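Long-range contact in ThermoDBP-single stranded DNA binding protein (Thermoproteus tenax, PDB 3TEK), which binds single-stranded DNA and probably takes the place of the canonical single-stranded DNA-binding protein in the Thermoproteales: residues 32-37 with 113-118. Numbering follows the deposited sequence.
Sequences TGKTSA and GDIFMI
Between strand 23-31 and helix 37-41, the loop runs antiparallel to the start of strand 116-124. D114 OD2 takes the N-H of E111; D114 O accepts from a water at 2.6 Å, which in turn accepts the N-H of A37. I115 brings two branches across: CG2, anti to its own N, meets T35 O (3.3 Å) and K34 CG, and CD1 lies by T35 O and S36 CB. A beta-branched residue suits this partly exposed border, where it shields a carbonyl with methyls. Serine suits position 36, the N-cap of helix 37-41: its OG, between N and carbonyl carbon (chi1 63°), bonds weakly to R39 N. F116 pairs with T35 in a single hydrogen-bonded antiparallel bridge, T35 N to F116 O (2.8 Å) and F116 N to T35 O. With chi1 at 60°, the ring swings beneath the loop: T35 O stands 3.9 Å over one face, toward the rim, and F100 of helix 83-108 meets the ring. M117 CB lies 3.1 Å from G33 O; at G33's backbone angles a CB would jam against T32 O, which calls for glycine. I118 N donates almost straight (172°) to T32 OG1, while I118 O accepts the N-H of T32. That hydroxyl gives its own proton to G33 O, so threonine stands in for a backbone acceptor where the loop departs from strand pairing. Two bonded pairs, T35-F116 and T32-I118, and one shared water thus join loop to strand.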
loop_
_atom_site.group_PDB
_atom_site.type_symbol
_atom_site.label_atom_id
_atom_site.label_comp_id
_atom_site.label_asym_id
_atom_site.label_seq_id
_atom_site.Cartn_x
_atom_site.Cartn_y
_atom_site.Cartn_z
ATOM N N THR A 32 -5.809 -3.218 1.272
ATOM C CA THR A 32 -6.300 -2.550 0.070
ATOM C C THR A 32 -7.803 -2.471 0.026
ATOM O O THR A 32 -8.373 -1.608 -0.652
ATOM C CB THR A 32 -5.910 -3.341 -1.203
ATOM O OG1 THR A 32 -6.538 -4.633 -1.178
ATOM C CG2 THR A 32 -4.392 -3.496 -1.288
ATOM N N GLY A 33 -8.438 -3.420 0.702
ATOM C CA GLY A 33 -9.846 -3.638 0.563
ATOM C C GLY A 33 -10.116 -4.604 -0.554
ATOM O O GLY A 33 -9.213 -5.018 -1.315
ATOM N N LYS A 34 -11.382 -4.984 -0.615
ATOM C CA LYS A 34 -11.894 -5.955 -1.573
ATOM C C LYS A 34 -11.842 -5.299 -2.949
ATOM O O LYS A 34 -12.454 -4.249 -3.162
ATOM C CB LYS A 34 -13.337 -6.324 -1.168
ATOM C CG LYS A 34 -13.982 -7.538 -1.834
ATOM C CD LYS A 34 -15.248 -7.923 -1.029
ATOM C CE LYS A 34 -16.270 -8.706 -1.817
ATOM N NZ LYS A 34 -17.532 -8.781 -1.028
ATOM N N THR A 35 -11.114 -5.896 -3.880
ATOM C CA THR A 35 -10.878 -5.248 -5.170
ATOM C C THR A 35 -10.539 -6.283 -6.247
ATOM O O THR A 35 -10.606 -7.477 -5.996
ATOM C CB THR A 35 -9.761 -4.200 -5.062
ATOM O OG1 THR A 35 -9.635 -3.490 -6.302
ATOM C CG2 THR A 35 -8.436 -4.844 -4.705
ATOM N N SER A 36 -10.197 -5.820 -7.435
ATOM C CA SER A 36 -9.790 -6.711 -8.515
ATOM C C SER A 36 -8.510 -6.142 -9.052
ATOM O O SER A 36 -8.172 -4.985 -8.724
ATOM C CB SER A 36 -10.838 -6.752 -9.631
ATOM O OG SER A 36 -10.996 -5.473 -10.233
ATOM N N ALA A 37 -7.808 -6.951 -9.857
ATOM C CA ALA A 37 -6.532 -6.558 -10.487
ATOM C C ALA A 37 -6.680 -5.332 -11.386
ATOM O O ALA A 37 -5.898 -4.391 -11.291
ATOM C CB ALA A 37 -5.924 -7.717 -11.283
ATOM N N GLY A 113 -10.915 -11.312 -13.513
ATOM C CA GLY A 113 -12.171 -10.944 -12.868
ATOM C C GLY A 113 -12.303 -11.405 -11.425
ATOM O O GLY A 113 -13.267 -11.026 -10.743
ATOM N N ASP A 114 -11.352 -12.203 -10.940
ATOM C CA ASP A 114 -11.395 -12.625 -9.545
ATOM C C ASP A 114 -11.215 -11.443 -8.573
ATOM O O ASP A 114 -10.653 -10.395 -8.911
ATOM C CB ASP A 114 -10.382 -13.720 -9.260
ATOM C CG ASP A 114 -10.902 -15.106 -9.612
ATOM O OD1 ASP A 114 -12.104 -15.277 -9.954
ATOM O OD2 ASP A 114 -10.089 -16.043 -9.538
ATOM N N ILE A 115 -11.749 -11.617 -7.377
ATOM C CA ILE A 115 -11.756 -10.568 -6.367
ATOM C C ILE A 115 -10.861 -10.993 -5.221
ATOM O O ILE A 115 -10.686 -12.187 -4.987
ATOM C CB ILE A 115 -13.174 -10.295 -5.869
ATOM C CG1 ILE A 115 -14.014 -9.795 -7.021
ATOM C CG2 ILE A 115 -13.183 -9.210 -4.827
ATOM C CD1 ILE A 115 -13.472 -8.550 -7.654
ATOM N N PHE A 116 -10.292 -10.009 -4.519
ATOM C CA PHE A 116 -9.314 -10.261 -3.457
ATOM C C PHE A 116 -9.030 -9.017 -2.605
ATOM O O PHE A 116 -9.404 -7.893 -2.969
ATOM C CB PHE A 116 -7.988 -10.755 -4.057
ATOM C CG PHE A 116 -7.357 -9.787 -5.004
ATOM C CD1 PHE A 116 -6.578 -8.718 -4.530
ATOM C CD2 PHE A 116 -7.546 -9.914 -6.370
ATOM C CE1 PHE A 116 -6.004 -7.801 -5.421
ATOM C CE2 PHE A 116 -6.993 -8.999 -7.270
ATOM C CZ PHE A 116 -6.216 -7.955 -6.808
ATOM N N MET A 117 -8.304 -9.198 -1.529
ATOM C CA MET A 117 -7.695 -8.083 -0.867
ATOM C C MET A 117 -6.284 -8.410 -0.415
ATOM O O MET A 117 -5.976 -9.528 -0.094
ATOM C CB MET A 117 -8.547 -7.598 0.285
ATOM C CG MET A 117 -8.995 -8.649 1.182
ATOM S SD MET A 117 -10.222 -8.083 2.334
ATOM C CE MET A 117 -10.580 -9.604 3.101
ATOM N N ILE A 118 -5.422 -7.427 -0.423
ATOM C CA ILE A 118 -4.066 -7.637 -0.004
ATOM C C ILE A 118 -3.831 -6.867 1.265
ATOM O O ILE A 118 -4.195 -5.736 1.364
ATOM C CB ILE A 118 -3.121 -7.145 -1.065
ATOM C CG1 ILE A 118 -3.316 -7.973 -2.315
ATOM C CG2 ILE A 118 -1.697 -7.225 -0.618
ATOM C CD1 ILE A 118 -2.727 -7.398 -3.505
HETATM O O HOH W 1 -8.705 -9.627 -10.504
#